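Local coordinates for D-lactate dehydrogenase (Fermentative) (Pseudomonas aeruginosa, PDB 6ABJ), which catalyses the NADH-linked interconversion of pyruvate and D-lactate as a tetrameric member of the D-isomer specific 2-hydroxyacid dehydrogenase family, at the interface of chains A and B. Numbering follows the deposited sequence. Chains: chain A/B, D-lactate dehydrogenase (Fermentative).

Contact 1: the interface of chains A and B. Residues chain A 120, 123-124, 313-318; chain B 134, 154-158.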
# COMPACT_ATOMS: atom_id res chain seq x y z
N ALA A 120 16.39 18.40 -13.97
CA ALA A 120 15.41 17.33 -13.73
C ALA A 120 16.04 16.25 -12.81
O ALA A 120 15.45 15.88 -11.84
CB ALA A 120 14.91 16.75 -15.04
N GLU A 123 17.09 17.60 -9.23
CA GLU A 123 15.91 17.77 -8.40
C GLU A 123 15.33 16.42 -7.93
O GLU A 123 14.89 16.28 -6.78
CB GLU A 123 14.85 18.56 -9.14
CG GLU A 123 15.30 20.02 -9.32
CD GLU A 123 14.39 20.83 -10.26
OE1 GLU A 123 13.30 20.36 -10.56
OE2 GLU A 123 14.79 21.98 -10.65
N HIS A 124 15.42 15.43 -8.76
CA HIS A 124 14.95 14.09 -8.39
C HIS A 124 15.78 13.55 -7.25
O HIS A 124 15.25 12.98 -6.32
CB HIS A 124 14.99 13.17 -9.59
CG HIS A 124 14.26 11.88 -9.41
ND1 HIS A 124 12.88 11.81 -9.41
CD2 HIS A 124 14.71 10.63 -9.12
CE1 HIS A 124 12.51 10.54 -9.24
NE2 HIS A 124 13.59 9.82 -8.98
N ALA A 313 14.51 9.88 -13.19
CA ALA A 313 15.08 11.16 -12.79
C ALA A 313 14.97 12.20 -13.91
O ALA A 313 14.90 13.38 -13.62
CB ALA A 313 16.52 11.03 -12.36
N PHE A 314 14.93 11.75 -15.16
CA PHE A 314 14.67 12.67 -16.29
C PHE A 314 13.22 12.81 -16.71
O PHE A 314 12.91 13.51 -17.73
CB PHE A 314 15.52 12.32 -17.50
CG PHE A 314 15.24 10.99 -18.14
CD1 PHE A 314 14.20 10.83 -19.03
CD2 PHE A 314 16.06 9.91 -17.89
CE1 PHE A 314 13.95 9.66 -19.63
CE2 PHE A 314 15.84 8.73 -18.48
CZ PHE A 314 14.80 8.59 -19.38
N LEU A 315 12.31 12.24 -15.91
CA LEU A 315 10.89 12.21 -16.21
C LEU A 315 10.15 13.49 -15.77
O LEU A 315 9.31 13.45 -14.87
CB LEU A 315 10.21 10.95 -15.66
CG LEU A 315 8.94 10.53 -16.39
CD1 LEU A 315 9.20 9.92 -17.80
CD2 LEU A 315 8.05 9.62 -15.56
N THR A 316 10.53 14.61 -16.38
CA THR A 316 9.75 15.81 -16.30
C THR A 316 9.33 16.25 -17.70
O THR A 316 9.91 15.85 -18.68
CB THR A 316 10.49 16.97 -15.68
OG1 THR A 316 11.58 17.33 -16.55
CG2 THR A 316 11.01 16.58 -14.28
N ARG A 317 8.33 17.10 -17.79
CA ARG A 317 7.87 17.54 -19.10
C ARG A 317 8.98 18.23 -19.90
O ARG A 317 9.15 17.97 -21.09
CB ARG A 317 6.63 18.43 -19.00
CG ARG A 317 5.41 17.73 -18.40
CD ARG A 317 4.94 16.56 -19.25
NE ARG A 317 3.77 15.92 -18.65
CZ ARG A 317 3.17 14.84 -19.13
NH1 ARG A 317 3.62 14.25 -20.23
NH2 ARG A 317 2.11 14.34 -18.51
N GLU A 318 9.72 19.09 -19.22
CA GLU A 318 10.82 19.86 -19.85
C GLU A 318 11.98 18.97 -20.27
O GLU A 318 12.54 19.19 -21.33
CB GLU A 318 11.28 20.98 -18.90
CG GLU A 318 10.23 22.00 -18.57
CD GLU A 318 9.31 21.62 -17.41
OE1 GLU A 318 9.42 20.55 -16.82
OE2 GLU A 318 8.48 22.45 -17.01
N ARG B 134 7.18 14.79 -8.36
CA ARG B 134 7.78 13.63 -8.95
C ARG B 134 6.95 12.32 -8.60
O ARG B 134 7.36 11.20 -8.95
CB ARG B 134 9.25 13.48 -8.60
CG ARG B 134 10.09 14.76 -8.82
CD ARG B 134 9.96 15.29 -10.24
NE ARG B 134 10.63 14.40 -11.12
CZ ARG B 134 11.89 14.53 -11.56
NH1 ARG B 134 12.60 15.61 -11.37
NH2 ARG B 134 12.38 13.59 -12.31
N THR B 154 5.27 11.56 -14.66
CA THR B 154 5.97 12.70 -15.18
C THR B 154 5.73 13.94 -14.34
O THR B 154 4.55 14.34 -14.17
CB THR B 154 5.58 12.98 -16.64
OG1 THR B 154 5.77 11.80 -17.38
CG2 THR B 154 6.47 14.07 -17.24
N GLY B 155 6.80 14.60 -13.94
CA GLY B 155 6.72 15.86 -13.19
C GLY B 155 7.09 17.08 -14.00
O GLY B 155 6.88 17.11 -15.24
N PHE B 156 7.58 18.08 -13.31
CA PHE B 156 8.02 19.31 -13.90
C PHE B 156 9.29 19.81 -13.21
O PHE B 156 9.49 19.61 -12.00
CB PHE B 156 6.88 20.35 -13.85
CG PHE B 156 6.42 20.72 -12.45
CD1 PHE B 156 5.41 20.02 -11.83
CD2 PHE B 156 6.98 21.77 -11.78
CE1 PHE B 156 4.94 20.41 -10.59
CE2 PHE B 156 6.51 22.16 -10.51
CZ PHE B 156 5.44 21.50 -9.95
N ASP B 157 10.15 20.47 -13.97
CA ASP B 157 11.33 21.06 -13.39
C ASP B 157 10.88 22.18 -12.45
O ASP B 157 10.03 23.00 -12.82
CB ASP B 157 12.19 21.72 -14.45
CG ASP B 157 12.83 20.74 -15.39
OD1 ASP B 157 12.65 19.52 -15.20
OD2 ASP B 157 13.50 21.20 -16.33
N LEU B 158 11.46 22.25 -11.26
CA LEU B 158 11.27 23.38 -10.42
C LEU B 158 12.02 24.64 -10.93
O LEU B 158 11.51 25.79 -10.83
CB LEU B 158 11.75 23.08 -9.01
CG LEU B 158 10.92 22.05 -8.21
CD1 LEU B 158 11.53 21.73 -6.88
CD2 LEU B 158 9.45 22.49 -8.03
O HOH W 1 8.89 12.27 -12.33
O HOH W 2 11.56 18.24 -10.54
O HOH W 3 3.38 16.58 -15.95
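The flat guanidinium of B:Arg134 lies between two side chains of chain A. The methyl CG2 of A:Thr316 sits over the centre of one face, 3.5 Å from B:Arg134 CZ. The imidazole nitrogen ND1 of A:His124 meets the opposite face nearer its rim, with the ring and guanidinium planes 45° apart. Bends at chi2 and chi3 bring the arginine head here, and its edge is gripped in plane by two backbone carbonyls. B:Arg134 NH1 donates along a lone pair of A:Ala120 O (2.9 Å), whereas NH2 reaches A:Ala313 O from above the carbonyl plane. Crossing at about a right angle, the methyl CG2 of B:Thr154 packs 3.6 Å from A:Arg317 CD and sits over the rim of one guanidinium face.

A parallel bridge joins the backbones around A:Thr316: B:Gly155 N donates to A:Leu315 O (2.9 Å), and A:Arg317 N to B:Gly155 O.

Toward the rim, A:Thr316 OG1, in the crowded position between backbone N and carbonyl carbon (chi1 66°), donates to B:Asp157 OD1 at 2.8 Å. A:Glu318, bent at chi2, takes B:Asp157 N on OE1 (2.9 Å) from above its carboxylate plane. The extended A:Glu123 offers the syn lone pair of OE1 to B:Leu158 N at 2.7 Å, and a water links OE1 to B:Arg134 NH1.

The site joins two subunits of the tetramer through a loop that includes the NADH-binding A:Phe314, a plausible path between subunit arrangement and coenzyme site.

Contact 2: the interface of chains A and B. Residues chain A 282-287, 292, 297, 310; chain B 143, 146-150.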
# COMPACT_ATOMS: atom_id res chain seq x y z
N ILE A 282 14.96 -4.92 -16.28
CA ILE A 282 14.06 -4.97 -15.14
C ILE A 282 13.10 -3.78 -15.22
O ILE A 282 11.89 -3.93 -15.09
CB ILE A 282 14.81 -4.81 -13.80
CG1 ILE A 282 15.93 -5.84 -13.64
CG2 ILE A 282 13.85 -4.89 -12.62
CD1 ILE A 282 15.47 -7.23 -13.34
N PHE A 283 13.68 -2.59 -15.38
CA PHE A 283 12.93 -1.38 -15.32
C PHE A 283 12.06 -1.15 -16.57
O PHE A 283 12.15 -1.85 -17.57
CB PHE A 283 13.90 -0.22 -15.14
CG PHE A 283 14.50 -0.03 -13.75
CD1 PHE A 283 14.26 -0.89 -12.67
CD2 PHE A 283 15.32 1.05 -13.53
CE1 PHE A 283 14.79 -0.64 -11.43
CE2 PHE A 283 15.89 1.29 -12.28
CZ PHE A 283 15.62 0.45 -11.24
N PHE A 284 11.17 -0.18 -16.45
CA PHE A 284 10.33 0.30 -17.51
C PHE A 284 9.23 -0.67 -17.87
O PHE A 284 8.70 -0.54 -18.95
CB PHE A 284 11.18 0.64 -18.76
CG PHE A 284 12.43 1.44 -18.46
CD1 PHE A 284 12.34 2.69 -17.94
CD2 PHE A 284 13.68 0.89 -18.67
CE1 PHE A 284 13.50 3.41 -17.62
CE2 PHE A 284 14.84 1.58 -18.34
CZ PHE A 284 14.75 2.83 -17.83
N GLU A 285 8.92 -1.65 -17.02
CA GLU A 285 7.86 -2.61 -17.30
C GLU A 285 7.17 -2.86 -15.96
O GLU A 285 7.84 -2.84 -14.93
CB GLU A 285 8.45 -3.96 -17.67
CG GLU A 285 9.36 -3.93 -18.84
CD GLU A 285 8.65 -4.50 -20.02
OE1 GLU A 285 8.70 -5.74 -20.20
OE2 GLU A 285 7.98 -3.71 -20.66
N ASP A 286 5.90 -3.13 -15.98
CA ASP A 286 5.20 -3.60 -14.78
C ASP A 286 5.43 -5.07 -14.65
O ASP A 286 4.87 -5.85 -15.40
CB ASP A 286 3.72 -3.35 -14.91
CG ASP A 286 2.91 -3.85 -13.67
OD1 ASP A 286 3.48 -4.41 -12.74
OD2 ASP A 286 1.73 -3.67 -13.75
N ARG A 287 6.31 -5.44 -13.78
CA ARG A 287 6.58 -6.87 -13.51
C ARG A 287 5.89 -7.39 -12.24
O ARG A 287 6.34 -8.40 -11.63
CB ARG A 287 8.10 -7.04 -13.41
CG ARG A 287 8.79 -6.74 -14.75
CD ARG A 287 10.30 -6.88 -14.69
NE ARG A 287 10.89 -6.40 -15.95
CZ ARG A 287 10.89 -7.08 -17.09
NH1 ARG A 287 10.35 -8.29 -17.14
NH2 ARG A 287 11.41 -6.54 -18.18
N LEU A 292 9.85 -11.68 -8.59
CA LEU A 292 11.05 -10.96 -9.03
C LEU A 292 12.19 -11.92 -8.85
O LEU A 292 12.36 -12.46 -7.78
CB LEU A 292 11.35 -9.79 -8.11
CG LEU A 292 11.24 -8.35 -8.49
CD1 LEU A 292 12.03 -7.57 -7.43
CD2 LEU A 292 11.67 -8.01 -9.93
N LEU A 297 17.88 -7.06 -5.66
CA LEU A 297 16.84 -6.03 -5.79
C LEU A 297 15.61 -6.32 -4.92
O LEU A 297 15.09 -5.42 -4.28
CB LEU A 297 16.39 -5.91 -7.24
CG LEU A 297 15.40 -4.81 -7.52
CD1 LEU A 297 15.98 -3.48 -7.17
CD2 LEU A 297 15.01 -4.78 -9.01
N ALA A 310 12.29 4.01 -10.84
CA ALA A 310 12.74 3.19 -11.99
C ALA A 310 13.29 4.00 -13.15
O ALA A 310 12.69 4.12 -14.27
CB ALA A 310 11.61 2.20 -12.45
N THR B 143 7.22 0.41 -7.24
CA THR B 143 8.46 -0.40 -7.30
C THR B 143 8.57 -1.44 -6.19
O THR B 143 9.16 -2.52 -6.37
CB THR B 143 9.73 0.48 -7.31
OG1 THR B 143 9.87 1.23 -6.10
CG2 THR B 143 9.72 1.46 -8.48
N GLY B 146 7.29 -4.51 -7.55
CA GLY B 146 7.79 -4.91 -8.87
C GLY B 146 7.15 -4.27 -10.04
O GLY B 146 7.29 -4.77 -11.16
N ASP B 147 6.47 -3.15 -9.84
CA ASP B 147 5.96 -2.39 -10.91
C ASP B 147 6.94 -1.24 -11.18
O ASP B 147 7.01 -0.28 -10.44
CB ASP B 147 4.54 -1.84 -10.65
CG ASP B 147 3.98 -1.04 -11.76
OD1 ASP B 147 4.68 -0.82 -12.78
OD2 ASP B 147 2.87 -0.47 -11.61
N PHE B 148 7.70 -1.39 -12.28
CA PHE B 148 8.70 -0.41 -12.68
C PHE B 148 8.28 0.47 -13.79
O PHE B 148 9.10 1.14 -14.42
CB PHE B 148 10.03 -1.15 -12.98
CG PHE B 148 10.48 -2.06 -11.90
CD1 PHE B 148 11.04 -1.55 -10.74
CD2 PHE B 148 10.35 -3.45 -12.02
CE1 PHE B 148 11.46 -2.40 -9.76
CE2 PHE B 148 10.79 -4.28 -11.04
CZ PHE B 148 11.30 -3.73 -9.87
N SER B 149 6.97 0.50 -14.06
CA SER B 149 6.43 1.29 -15.12
C SER B 149 6.22 2.72 -14.68
O SER B 149 6.00 3.02 -13.51
CB SER B 149 5.13 0.64 -15.61
OG SER B 149 4.02 0.91 -14.79
N LEU B 150 6.37 3.65 -15.65
CA LEU B 150 6.47 5.05 -15.35
C LEU B 150 5.25 5.87 -15.73
O LEU B 150 5.21 7.10 -15.49
CB LEU B 150 7.73 5.66 -16.00
CG LEU B 150 9.04 5.11 -15.49
CD1 LEU B 150 10.18 5.88 -16.15
CD2 LEU B 150 9.13 5.25 -13.98
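B:Phe148 inserts its benzyl side chain into a pocket of chain A, the knob-in-socket element of this subunit interface in a D-2-hydroxyacid dehydrogenase with a Rossmann-type coenzyme domain. The phenylalanine hides more surface than any other residue of the patch, 131 Å². A:Ile282 lies alongside it, pointing the same way, and places its CG2 methyl over the ring face, 3.5 Å from B:Phe148 CE2, in a CH-pi contact. This branch stands anti to its own backbone N. The side chain of A:Phe283 crosses obliquely, its CD1 3.8 Å from B:Phe148 CD1. At the far end two leucines arrive tip to tip: A:Leu297 CD2 is 3.9 Å from B:Phe148 CZ, and A:Leu292 CD2 meets the ring edge in plane. Near the root, the A:Ala310 CB methyl rests against B:Phe148 CB; the residue following A:Ala310 is the catalytic histidine of the family.

Backbone bonds hold the root of the ring. B:Phe148 N donates to A:Glu285 O at 3.0 Å, from above the carbonyl plane. Weak bonds flank it, from A:Phe284 N to B:Phe148 O and from A:Arg287 N to B:Gly146 O, as the chains run antiparallel through a bridge between A:Asp286 and B:Asp147. Both aspartates hold CG anti to the backbone N, and their carboxylates stack, 18° apart; two like charges this near might raise the proton affinity of one.

Behind these groups, B:Asp147 OD1 accepts from both B:Ser149 N and, on its syn lone pair, B:Ser149 OG (2.7 Å), which fixes the carboxylate and the turn after the phenylalanine. On the socket side, A:Arg287, extended from CG to NE, donates NE to A:Ile282 O at 2.8 Å, tying together both ends of the loop that receives the ring. Its NH2 also forms a long salt bridge to A:Glu285 OE1 (3.5 Å), which holds the guanidinium against the middle of that loop.

Contact 1 and contact 2 belong to one two-fold interface, their C-alpha centres about 19 Å apart, and each recurs with the chains exchanged. They share no residue but are joined in sequence on both sides. In chain A, A:Ala310 of contact 2 lies three positions before the 313-318 segment of contact 1. In chain B, the 146-150 loop lies a few residues before the 154-158 stretch, and the helix 118-134 that ends at B:Arg134 is followed by helix 136-143, which ends at B:Thr143 of contact 2. A shift at one contact could therefore be passed to the other, which would suit the sequential allosteric transitions of this tetrameric enzyme.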